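Local coordinates for protein Niban 2 (Homo sapiens, PDB 7CTP) that may suppress apoptosis and promote melanoma cell invasion, here as a fragment joining a PH domain to a large helical region, at residues R393-P398 with Q439-V444; E386-L391 with T446-L451; F502-L507 with E538-T543; A494-S499 with T543-I548. All blocks are in the same frame, centred on the assembly; numbering follows the deposited sequence.

Contact 1: residues R393-P398 with Q439-V444; sequences RLAYHP and QMDNAV
Ala-395 and Asp-441 bring their backbones close, CA to CA 5.0 Å, where a short 3-10 turn lies against one side of the long helix 422-455. The turn is closed by the bonds from Tyr-396 N to Arg-393 O and from His-397 N to Leu-394 O, and it joins the segment after helix 384-391 to the helical body of the protein. The small Ala-395 allows this closeness: its CB rests 3.5 Å from Asp-441 N and also touches the CG of Met-440. Leu-394 points toward the helix, its CG anti to the backbone N (chi1 176°). Its CD2 meets Met-440 SD at 3.6 Å, the methionine chain bending at chi2 and chi3 to lie across the leucine, and on another side it touches Val-444 CG1 at 4.0 Å. Above this apolar base the contact turns polar. Asp-441 is buried, and its OD1 forms a salt bridge with Arg-60. The rim atom CE2 of Tyr-396 comes nearest to Asp-441 OD1, approaching obliquely, with ring and carboxylate planes 70° apart, while the tyrosine also touches Leu-64 and Tyr-95, the latter within the PH domain region. Two waters link the polar groups. One accepts from Ala-395 N at 3.0 Å and donates to Asp-441 OD1 at 2.8 Å, tying the backbone of the turn to the helix. The second lies 2.6 Å from Tyr-396 OH and donates a hydrogen bond to Asp-441 OD2 at 2.7 Å.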
# COMPACT_ATOMS: atom_id res chain seq x y z
N ARG A 393 -22.11 1.55 5.33
CA ARG A 393 -21.15 0.60 4.78
C ARG A 393 -20.77 0.90 3.33
O ARG A 393 -20.08 0.08 2.71
CB ARG A 393 -21.72 -0.82 4.86
CG ARG A 393 -22.20 -1.17 6.23
CD ARG A 393 -22.44 -2.65 6.39
NE ARG A 393 -22.41 -2.99 7.80
CZ ARG A 393 -21.37 -3.55 8.41
NH1 ARG A 393 -20.27 -3.85 7.72
NH2 ARG A 393 -21.44 -3.80 9.71
N LEU A 394 -21.20 2.05 2.80
CA LEU A 394 -21.04 2.34 1.38
C LEU A 394 -19.58 2.26 0.94
O LEU A 394 -19.28 1.74 -0.15
CB LEU A 394 -21.61 3.72 1.07
CG LEU A 394 -21.45 4.26 -0.35
CD1 LEU A 394 -22.05 3.29 -1.36
CD2 LEU A 394 -22.11 5.62 -0.46
N ALA A 395 -18.65 2.74 1.77
CA ALA A 395 -17.26 2.78 1.33
C ALA A 395 -16.69 1.39 1.09
O ALA A 395 -15.64 1.27 0.44
CB ALA A 395 -16.40 3.52 2.35
N TYR A 396 -17.34 0.34 1.59
CA TYR A 396 -16.88 -1.03 1.42
C TYR A 396 -17.80 -1.86 0.53
O TYR A 396 -17.65 -3.08 0.48
CB TYR A 396 -16.73 -1.69 2.79
CG TYR A 396 -15.79 -0.92 3.69
CD1 TYR A 396 -14.42 -1.13 3.62
CD2 TYR A 396 -16.27 0.06 4.55
CE1 TYR A 396 -13.55 -0.41 4.41
CE2 TYR A 396 -15.40 0.79 5.35
CZ TYR A 396 -14.04 0.54 5.27
OH TYR A 396 -13.17 1.26 6.05
N HIS A 397 -18.75 -1.22 -0.15
CA HIS A 397 -19.69 -1.96 -0.97
C HIS A 397 -18.95 -2.55 -2.16
O HIS A 397 -18.32 -1.80 -2.92
CB HIS A 397 -20.82 -1.05 -1.45
CG HIS A 397 -22.02 -1.79 -1.94
ND1 HIS A 397 -22.06 -2.41 -3.17
CD2 HIS A 397 -23.23 -2.02 -1.37
CE1 HIS A 397 -23.24 -2.99 -3.34
NE2 HIS A 397 -23.97 -2.76 -2.26
N PRO A 398 -18.98 -3.87 -2.36
CA PRO A 398 -18.15 -4.48 -3.41
C PRO A 398 -18.56 -4.11 -4.82
O PRO A 398 -17.75 -4.29 -5.74
CB PRO A 398 -18.31 -5.99 -3.17
CG PRO A 398 -18.97 -6.13 -1.84
CD PRO A 398 -19.72 -4.87 -1.58
N GLN A 439 -12.17 8.67 1.94
CA GLN A 439 -13.01 9.86 1.83
C GLN A 439 -14.48 9.51 1.72
O GLN A 439 -15.34 10.25 2.21
CB GLN A 439 -12.56 10.71 0.65
CG GLN A 439 -11.20 11.37 0.87
CD GLN A 439 -11.07 11.97 2.26
OE1 GLN A 439 -11.83 12.86 2.64
NE2 GLN A 439 -10.09 11.49 3.03
N MET A 440 -14.80 8.37 1.09
CA MET A 440 -16.19 7.92 1.09
C MET A 440 -16.65 7.54 2.49
O MET A 440 -17.75 7.91 2.91
CB MET A 440 -16.37 6.74 0.13
CG MET A 440 -17.77 6.15 0.13
SD MET A 440 -18.98 7.30 -0.59
CE MET A 440 -18.99 6.69 -2.27
N ASP A 441 -15.81 6.81 3.24
CA ASP A 441 -16.19 6.45 4.60
C ASP A 441 -16.37 7.69 5.46
O ASP A 441 -17.30 7.76 6.27
CB ASP A 441 -15.14 5.52 5.22
CG ASP A 441 -15.65 4.83 6.49
OD1 ASP A 441 -16.75 4.25 6.46
OD2 ASP A 441 -14.92 4.86 7.51
N ASN A 442 -15.49 8.68 5.30
CA ASN A 442 -15.64 9.91 6.06
C ASN A 442 -16.94 10.62 5.70
O ASN A 442 -17.61 11.19 6.57
CB ASN A 442 -14.44 10.83 5.84
CG ASN A 442 -13.14 10.24 6.38
OD1 ASN A 442 -13.14 9.22 7.07
ND2 ASN A 442 -12.03 10.89 6.06
N ALA A 443 -17.32 10.59 4.42
CA ALA A 443 -18.54 11.28 4.00
C ALA A 443 -19.77 10.64 4.62
O ALA A 443 -20.66 11.34 5.13
CB ALA A 443 -18.64 11.30 2.47
N VAL A 444 -19.85 9.31 4.60
CA VAL A 444 -21.04 8.66 5.15
C VAL A 444 -21.04 8.73 6.67
O VAL A 444 -22.10 8.89 7.29
CB VAL A 444 -21.18 7.22 4.63
CG1 VAL A 444 -21.33 7.22 3.11
CG2 VAL A 444 -20.00 6.37 5.07
O HOH W 1 -18.57 2.95 4.76
O HOH W 2 -14.06 2.43 8.17

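Contact 2: residues E386-L391 with T446-L451; sequences EYMEKL and TFETLL
The Phe-447 ring meets Met-388 at its edge and Leu-391 CD2 from a position oblique to the ring, neither over its face nor at its edge. The sulfur of Met-388 stands 5.5 Å from the ring centroid, 77° off the ring normal, an edge-on Met-aromatic contact, and the terminal CE follows close to the ring plane, 4.2 Å from Phe-447 CD2. Leu-391 puts CD2 on the same ring atom, Phe-447 CD2, at 3.6 Å, the two side chains crossing at about a right angle. Met-388 is the central piece. Bent at chi2 and chi3, it brings CE down onto the opposing helix, 3.4 Å from Glu-448 CB and also close to Glu-448 CA, so the methyl packs against the root of the glutamate. Glu-448 extends beyond CG, and it is its aliphatic part, not its carboxylate, that meets the methionine. On another side Met-388 SD reaches Leu-451 CD2 at 3.9 Å. Phe-447, Glu-448 and Leu-451 thus all touch the end of Met-388. The short helical segments run nearly antiparallel, at 152°, with axes 10.7 Å apart at closest approach. Helix 384-391 is therefore laid along helix 422-455, and each has a further helical neighbour: Met-388 and Leu-391 both touch Met-371 of helix 342-378, whereas Phe-447 and Leu-451 lean on Val-471 and Ile-468 of helix 464-511.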
# COMPACT_ATOMS: atom_id res chain seq x y z
N GLU A 386 -32.65 1.45 9.40
CA GLU A 386 -32.39 0.43 8.39
C GLU A 386 -31.66 1.02 7.19
O GLU A 386 -30.72 0.41 6.66
CB GLU A 386 -33.70 -0.22 7.97
CG GLU A 386 -33.71 -0.97 6.64
CD GLU A 386 -35.04 -1.66 6.37
OE1 GLU A 386 -35.47 -2.47 7.22
OE2 GLU A 386 -35.66 -1.38 5.32
N TYR A 387 -32.05 2.23 6.77
CA TYR A 387 -31.39 2.84 5.62
C TYR A 387 -30.01 3.37 5.99
O TYR A 387 -29.07 3.27 5.18
CB TYR A 387 -32.26 3.97 5.05
CG TYR A 387 -33.66 3.54 4.67
CD1 TYR A 387 -33.93 2.26 4.20
CD2 TYR A 387 -34.71 4.43 4.78
CE1 TYR A 387 -35.22 1.88 3.85
CE2 TYR A 387 -36.00 4.07 4.44
CZ TYR A 387 -36.25 2.79 3.97
OH TYR A 387 -37.54 2.43 3.63
N MET A 388 -29.86 3.92 7.19
CA MET A 388 -28.56 4.41 7.63
C MET A 388 -27.55 3.28 7.80
O MET A 388 -26.35 3.49 7.59
CB MET A 388 -28.69 5.19 8.94
CG MET A 388 -29.41 6.53 8.82
SD MET A 388 -28.67 7.66 7.63
CE MET A 388 -26.97 7.56 8.12
N GLU A 389 -28.02 2.10 8.20
CA GLU A 389 -27.12 0.97 8.35
C GLU A 389 -26.51 0.57 7.01
O GLU A 389 -25.32 0.23 6.94
CB GLU A 389 -27.86 -0.21 8.99
CG GLU A 389 -26.96 -1.27 9.57
CD GLU A 389 -26.46 -2.23 8.52
OE1 GLU A 389 -27.11 -2.36 7.46
OE2 GLU A 389 -25.40 -2.85 8.76
N LYS A 390 -27.31 0.60 5.95
CA LYS A 390 -26.79 0.29 4.62
C LYS A 390 -25.87 1.39 4.11
O LYS A 390 -24.82 1.11 3.52
CB LYS A 390 -27.95 0.05 3.64
CG LYS A 390 -28.44 -1.40 3.62
CD LYS A 390 -29.82 -1.54 2.99
CE LYS A 390 -29.77 -1.83 1.49
NZ LYS A 390 -29.05 -0.78 0.71
N LEU A 391 -26.25 2.65 4.35
CA LEU A 391 -25.40 3.76 3.90
C LEU A 391 -24.07 3.76 4.64
O LEU A 391 -23.04 4.13 4.07
CB LEU A 391 -26.12 5.09 4.10
CG LEU A 391 -25.36 6.31 3.55
CD1 LEU A 391 -25.45 6.34 2.03
CD2 LEU A 391 -25.86 7.62 4.16
N THR A 446 -19.73 11.19 8.48
CA THR A 446 -20.14 12.57 8.76
C THR A 446 -21.63 12.76 8.54
O THR A 446 -22.32 13.37 9.37
CB THR A 446 -19.34 13.53 7.89
OG1 THR A 446 -17.94 13.37 8.14
CG2 THR A 446 -19.74 14.97 8.19
N PHE A 447 -22.15 12.24 7.42
CA PHE A 447 -23.57 12.36 7.14
C PHE A 447 -24.41 11.75 8.25
O PHE A 447 -25.39 12.36 8.71
CB PHE A 447 -23.93 11.71 5.80
CG PHE A 447 -25.38 11.89 5.41
CD1 PHE A 447 -25.82 13.10 4.90
CD2 PHE A 447 -26.30 10.87 5.60
CE1 PHE A 447 -27.16 13.29 4.56
CE2 PHE A 447 -27.63 11.05 5.27
CZ PHE A 447 -28.06 12.25 4.75
N GLU A 448 -24.05 10.55 8.69
CA GLU A 448 -24.80 9.89 9.75
C GLU A 448 -24.76 10.70 11.04
O GLU A 448 -25.80 10.96 11.66
CB GLU A 448 -24.25 8.48 10.01
CG GLU A 448 -24.96 7.78 11.17
CD GLU A 448 -24.55 6.33 11.33
OE1 GLU A 448 -23.51 5.92 10.78
OE2 GLU A 448 -25.29 5.59 12.03
N THR A 449 -23.56 11.14 11.43
CA THR A 449 -23.41 11.88 12.68
C THR A 449 -24.18 13.19 12.64
O THR A 449 -24.89 13.54 13.60
CB THR A 449 -21.93 12.13 12.96
OG1 THR A 449 -21.23 10.89 12.87
CG2 THR A 449 -21.75 12.70 14.36
N LEU A 450 -24.07 13.93 11.54
CA LEU A 450 -24.73 15.23 11.45
C LEU A 450 -26.24 15.08 11.31
O LEU A 450 -27.00 15.90 11.83
CB LEU A 450 -24.16 16.04 10.28
CG LEU A 450 -22.70 16.48 10.43
CD1 LEU A 450 -22.39 17.60 9.46
CD2 LEU A 450 -22.40 16.89 11.87
N LEU A 451 -26.70 14.03 10.61
CA LEU A 451 -28.14 13.82 10.49
C LEU A 451 -28.76 13.49 11.85
O LEU A 451 -29.83 14.00 12.19
CB LEU A 451 -28.44 12.72 9.48
CG LEU A 451 -29.92 12.46 9.15
CD1 LEU A 451 -30.59 13.71 8.60
CD2 LEU A 451 -30.06 11.30 8.17

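Contact 3: residues F502-L507 with E538-T543; sequences FLLKKL and EVVLQT
Val-540 pushes its two methyls among three leucines of the facing helix, Leu-503, Leu-504 and Leu-507. CG1, anti to its own backbone N (chi1 174°), meets Leu-503 CD1 at 3.9 Å and touches the CB of the same leucine. CG2 takes the other pair, lying 3.9 Å from Leu-504 CD2 and 4.1 Å from Leu-507 CD1. Leu-503 and Leu-507 each run past Val-540 in the opposite direction to it, and Leu-504 comes in at a slant. This is plain helix-helix packing between 464-511 and 532-555, whose segments here run at 118° with axes 10.7 Å apart. Both helices have other company: Leu-503 also touches Cys-333 and Val-334 of helix 260-337, Leu-504 touches Tyr-222, and Thr-543 touches Leu-327 and Val-334. Thr-543 reaches the edge of the leucine group with OG1, yet its hydroxyl is spent within its own helix, donating to Val-540 O at 2.6 Å. It arrives in the carbonyl plane, on a lone pair, and the same oxygen also accepts from Thr-543 N. With that polar group turned back on its helix, what spans the two segments is dispersion between aliphatic groups, so the contact depends on how closely they fit.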
# COMPACT_ATOMS: atom_id res chain seq x y z
N PHE A 502 15.32 9.70 -8.36
CA PHE A 502 16.06 10.03 -9.57
C PHE A 502 17.26 10.91 -9.26
O PHE A 502 18.38 10.63 -9.70
CB PHE A 502 15.12 10.72 -10.56
CG PHE A 502 15.80 11.24 -11.79
CD1 PHE A 502 16.06 10.40 -12.85
CD2 PHE A 502 16.20 12.57 -11.87
CE1 PHE A 502 16.70 10.87 -14.00
CE2 PHE A 502 16.84 13.05 -13.01
CZ PHE A 502 17.09 12.19 -14.07
N LEU A 503 17.04 11.99 -8.50
CA LEU A 503 18.13 12.91 -8.16
C LEU A 503 19.20 12.22 -7.33
O LEU A 503 20.40 12.42 -7.54
CB LEU A 503 17.57 14.11 -7.40
CG LEU A 503 16.74 15.10 -8.21
CD1 LEU A 503 16.04 16.02 -7.23
CD2 LEU A 503 17.64 15.89 -9.16
N LEU A 504 18.77 11.44 -6.33
CA LEU A 504 19.75 10.78 -5.47
C LEU A 504 20.63 9.84 -6.27
O LEU A 504 21.84 9.77 -6.04
CB LEU A 504 19.02 10.03 -4.35
CG LEU A 504 18.33 10.94 -3.33
CD1 LEU A 504 17.61 10.08 -2.30
CD2 LEU A 504 19.33 11.89 -2.66
N LYS A 505 20.05 9.13 -7.24
CA LYS A 505 20.85 8.24 -8.08
C LYS A 505 21.84 9.02 -8.93
O LYS A 505 23.02 8.66 -9.02
CB LYS A 505 19.94 7.38 -8.96
CG LYS A 505 20.73 6.37 -9.77
CD LYS A 505 19.88 5.70 -10.82
CE LYS A 505 19.46 4.31 -10.35
NZ LYS A 505 18.23 3.84 -11.05
N LYS A 506 21.38 10.11 -9.55
CA LYS A 506 22.28 10.94 -10.36
C LYS A 506 23.40 11.53 -9.51
O LYS A 506 24.55 11.63 -9.95
CB LYS A 506 21.50 12.05 -11.06
CG LYS A 506 20.52 11.56 -12.12
CD LYS A 506 21.22 10.89 -13.29
CE LYS A 506 20.20 10.37 -14.31
NZ LYS A 506 20.82 9.38 -15.25
N LEU A 507 23.08 11.93 -8.27
CA LEU A 507 24.06 12.55 -7.39
C LEU A 507 24.95 11.54 -6.66
O LEU A 507 25.93 11.95 -6.04
CB LEU A 507 23.36 13.46 -6.38
CG LEU A 507 22.65 14.70 -6.94
CD1 LEU A 507 21.75 15.36 -5.91
CD2 LEU A 507 23.66 15.70 -7.49
N GLU A 538 17.02 15.48 2.86
CA GLU A 538 16.17 16.66 3.05
C GLU A 538 16.71 17.85 2.26
O GLU A 538 15.92 18.65 1.74
CB GLU A 538 16.07 17.01 4.54
CG GLU A 538 15.27 16.02 5.38
CD GLU A 538 15.22 16.40 6.85
OE1 GLU A 538 15.13 15.49 7.71
OE2 GLU A 538 15.27 17.61 7.15
N VAL A 539 18.03 17.99 2.17
CA VAL A 539 18.62 19.05 1.35
C VAL A 539 18.21 18.87 -0.11
O VAL A 539 17.80 19.82 -0.79
CB VAL A 539 20.14 19.08 1.52
CG1 VAL A 539 20.80 19.92 0.40
CG2 VAL A 539 20.51 19.65 2.89
N VAL A 540 18.29 17.64 -0.60
CA VAL A 540 17.90 17.36 -1.98
C VAL A 540 16.41 17.62 -2.18
O VAL A 540 15.99 18.19 -3.20
CB VAL A 540 18.27 15.91 -2.36
CG1 VAL A 540 17.73 15.58 -3.75
CG2 VAL A 540 19.78 15.74 -2.30
N LEU A 541 15.59 17.19 -1.22
CA LEU A 541 14.15 17.42 -1.31
C LEU A 541 13.84 18.90 -1.49
O LEU A 541 12.92 19.26 -2.24
CB LEU A 541 13.44 16.87 -0.06
CG LEU A 541 11.92 17.03 0.05
CD1 LEU A 541 11.32 15.83 0.75
CD2 LEU A 541 11.53 18.31 0.80
N GLN A 542 14.58 19.77 -0.80
CA GLN A 542 14.26 21.19 -0.85
C GLN A 542 14.56 21.78 -2.22
O GLN A 542 13.97 22.81 -2.59
CB GLN A 542 15.02 21.94 0.24
CG GLN A 542 14.41 21.78 1.63
CD GLN A 542 12.95 22.18 1.68
OE1 GLN A 542 12.55 23.21 1.12
NE2 GLN A 542 12.13 21.37 2.35
N THR A 543 15.42 21.14 -3.02
CA THR A 543 15.73 21.67 -4.34
C THR A 543 14.60 21.46 -5.34
O THR A 543 14.49 22.20 -6.32
CB THR A 543 17.02 21.04 -4.89
OG1 THR A 543 16.78 19.66 -5.21
CG2 THR A 543 18.13 21.14 -3.88

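Contact 4: residues A494-S499 with T543-I548; sequences ALLQIS and TVMKDI
Buried apolar packing between two long helices, 464-511 and 532-555, is what joins Leu-495, Leu-496 and Ser-499 to Val-544, Met-545 and Ile-548 in the helical body of the protein. The short segments run at 137°, with axes 10.7 Å apart, and the CA atoms come nearest at Leu-495 and Ile-548. Ile-548 is the piece that goes in. Its CD1 presses on Leu-496 CD2 at 3.5 Å, tighter than usual for two carbons, and meets Leu-495 CB at 3.8 Å. The CG2 branch of Ile-548 meets Leu-495 CD1 at 3.9 Å, the two side chains sliding past each other in opposite directions. Leu-496 CD2 is a shared surface: besides the isoleucine it touches Val-544 CG2 at 3.8 Å and Met-545 SD at 4.1 Å. The methionine starts out pointing away from the partner helix, and a bend at chi2 accompanies its return toward the leucine. Around the pair, Leu-495 also rests on Ile-342 and Ile-345, and Val-544 on Val-334 of helix 260-337. Among the touching residues Ser-499 has the one hydroxyl. With OG between its backbone N and carbonyl carbon (chi1 64°), it donates to Leu-495 O at 2.8 Å, tilted 30° from the carbonyl plane, while Ser-499 N reaches that oxygen from the opposite face. The hydroxyl thus donates within its own helix, consistent with its burial against Ile-548 CD1 and Val-544 CG2, leaving the join between the segments to van der Waals contact.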
# COMPACT_ATOMS: atom_id res chain seq x y z
N ALA A 494 3.48 12.15 -4.53
CA ALA A 494 3.82 11.32 -5.68
C ALA A 494 4.94 11.95 -6.50
O ALA A 494 5.85 11.26 -6.97
CB ALA A 494 2.59 11.09 -6.55
N LEU A 495 4.88 13.27 -6.70
CA LEU A 495 5.94 13.95 -7.44
C LEU A 495 7.28 13.83 -6.72
O LEU A 495 8.32 13.65 -7.36
CB LEU A 495 5.58 15.41 -7.66
CG LEU A 495 4.48 15.67 -8.68
CD1 LEU A 495 4.17 17.16 -8.71
CD2 LEU A 495 4.94 15.21 -10.03
N LEU A 496 7.26 13.96 -5.39
CA LEU A 496 8.49 13.79 -4.61
C LEU A 496 9.02 12.37 -4.72
O LEU A 496 10.23 12.15 -4.85
CB LEU A 496 8.22 14.15 -3.15
CG LEU A 496 8.07 15.63 -2.83
CD1 LEU A 496 7.60 15.84 -1.42
CD2 LEU A 496 9.39 16.35 -3.07
N GLN A 497 8.12 11.38 -4.68
CA GLN A 497 8.54 9.99 -4.72
C GLN A 497 9.04 9.56 -6.10
O GLN A 497 9.74 8.56 -6.20
CB GLN A 497 7.40 9.09 -4.26
CG GLN A 497 7.15 9.20 -2.76
CD GLN A 497 6.00 8.35 -2.27
OE1 GLN A 497 5.57 7.41 -2.95
NE2 GLN A 497 5.53 8.64 -1.08
N ILE A 498 8.70 10.30 -7.15
CA ILE A 498 9.29 10.04 -8.47
C ILE A 498 10.59 10.80 -8.65
O ILE A 498 11.57 10.27 -9.19
CB ILE A 498 8.28 10.39 -9.58
CG1 ILE A 498 7.14 9.36 -9.61
CG2 ILE A 498 8.99 10.48 -10.93
CD1 ILE A 498 5.86 9.88 -10.23
N SER A 499 10.65 12.05 -8.19
CA SER A 499 11.78 12.91 -8.54
C SER A 499 12.99 12.70 -7.62
O SER A 499 14.13 12.76 -8.09
CB SER A 499 11.32 14.37 -8.51
OG SER A 499 10.94 14.76 -7.20
N THR A 543 15.42 21.14 -3.02
CA THR A 543 15.73 21.67 -4.34
C THR A 543 14.60 21.46 -5.34
O THR A 543 14.49 22.20 -6.32
CB THR A 543 17.02 21.04 -4.89
OG1 THR A 543 16.78 19.66 -5.21
CG2 THR A 543 18.13 21.14 -3.88
N VAL A 544 13.74 20.45 -5.13
CA VAL A 544 12.58 20.29 -6.00
C VAL A 544 11.31 20.90 -5.42
O VAL A 544 10.31 21.00 -6.15
CB VAL A 544 12.29 18.81 -6.32
CG1 VAL A 544 13.36 18.25 -7.20
CG2 VAL A 544 12.14 18.00 -5.04
N MET A 545 11.33 21.33 -4.16
CA MET A 545 10.10 21.72 -3.48
C MET A 545 9.42 22.90 -4.17
O MET A 545 8.20 22.91 -4.32
CB MET A 545 10.39 22.04 -2.02
CG MET A 545 9.25 21.71 -1.09
SD MET A 545 8.62 20.04 -1.34
CE MET A 545 6.94 20.26 -0.77
N LYS A 546 10.20 23.90 -4.59
CA LYS A 546 9.62 25.07 -5.25
C LYS A 546 8.91 24.66 -6.53
O LYS A 546 7.73 24.98 -6.73
CB LYS A 546 10.69 26.12 -5.53
CG LYS A 546 10.18 27.33 -6.32
CD LYS A 546 11.23 28.43 -6.38
CE LYS A 546 10.96 29.42 -7.50
NZ LYS A 546 11.91 29.30 -8.64
N ASP A 547 9.61 23.93 -7.41
CA ASP A 547 9.01 23.49 -8.67
C ASP A 547 7.76 22.65 -8.43
O ASP A 547 6.76 22.81 -9.14
CB ASP A 547 10.03 22.72 -9.50
CG ASP A 547 11.11 23.61 -10.08
OD1 ASP A 547 10.77 24.70 -10.60
OD2 ASP A 547 12.31 23.24 -10.00
N ILE A 548 7.78 21.77 -7.43
CA ILE A 548 6.64 20.90 -7.18
C ILE A 548 5.46 21.68 -6.62
O ILE A 548 4.32 21.54 -7.09
CB ILE A 548 7.03 19.74 -6.25
CG1 ILE A 548 7.91 18.75 -7.00
CG2 ILE A 548 5.78 19.06 -5.68
CD1 ILE A 548 8.36 17.60 -6.17

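Overall arrangement
All four contacts are buried, though contacts 1 and 2 each include one partly exposed side chain, as does contact 3. They fall into two groups. Contacts 1 and 2 share helix 422-455, with centres 11 Å apart, and touch where Val-444 CB meets Leu-391 O. Contacts 3 and 4 join the same two helices, share Thr-543 and lie 9 Å apart between centres; Leu-503 CD1 meets Val-544 CG1 at 3.5 Å. Contacts 1 and 3 lie on opposite sides of the chain's centre, about 38 Å between centres. The chemistry follows the elements: the loop-helix meeting of contact 1 employs waters and a charged residue, contact 2 sets a methionine at the edge of a phenylalanine ring, and contacts 3 and 4 are largely aliphatic.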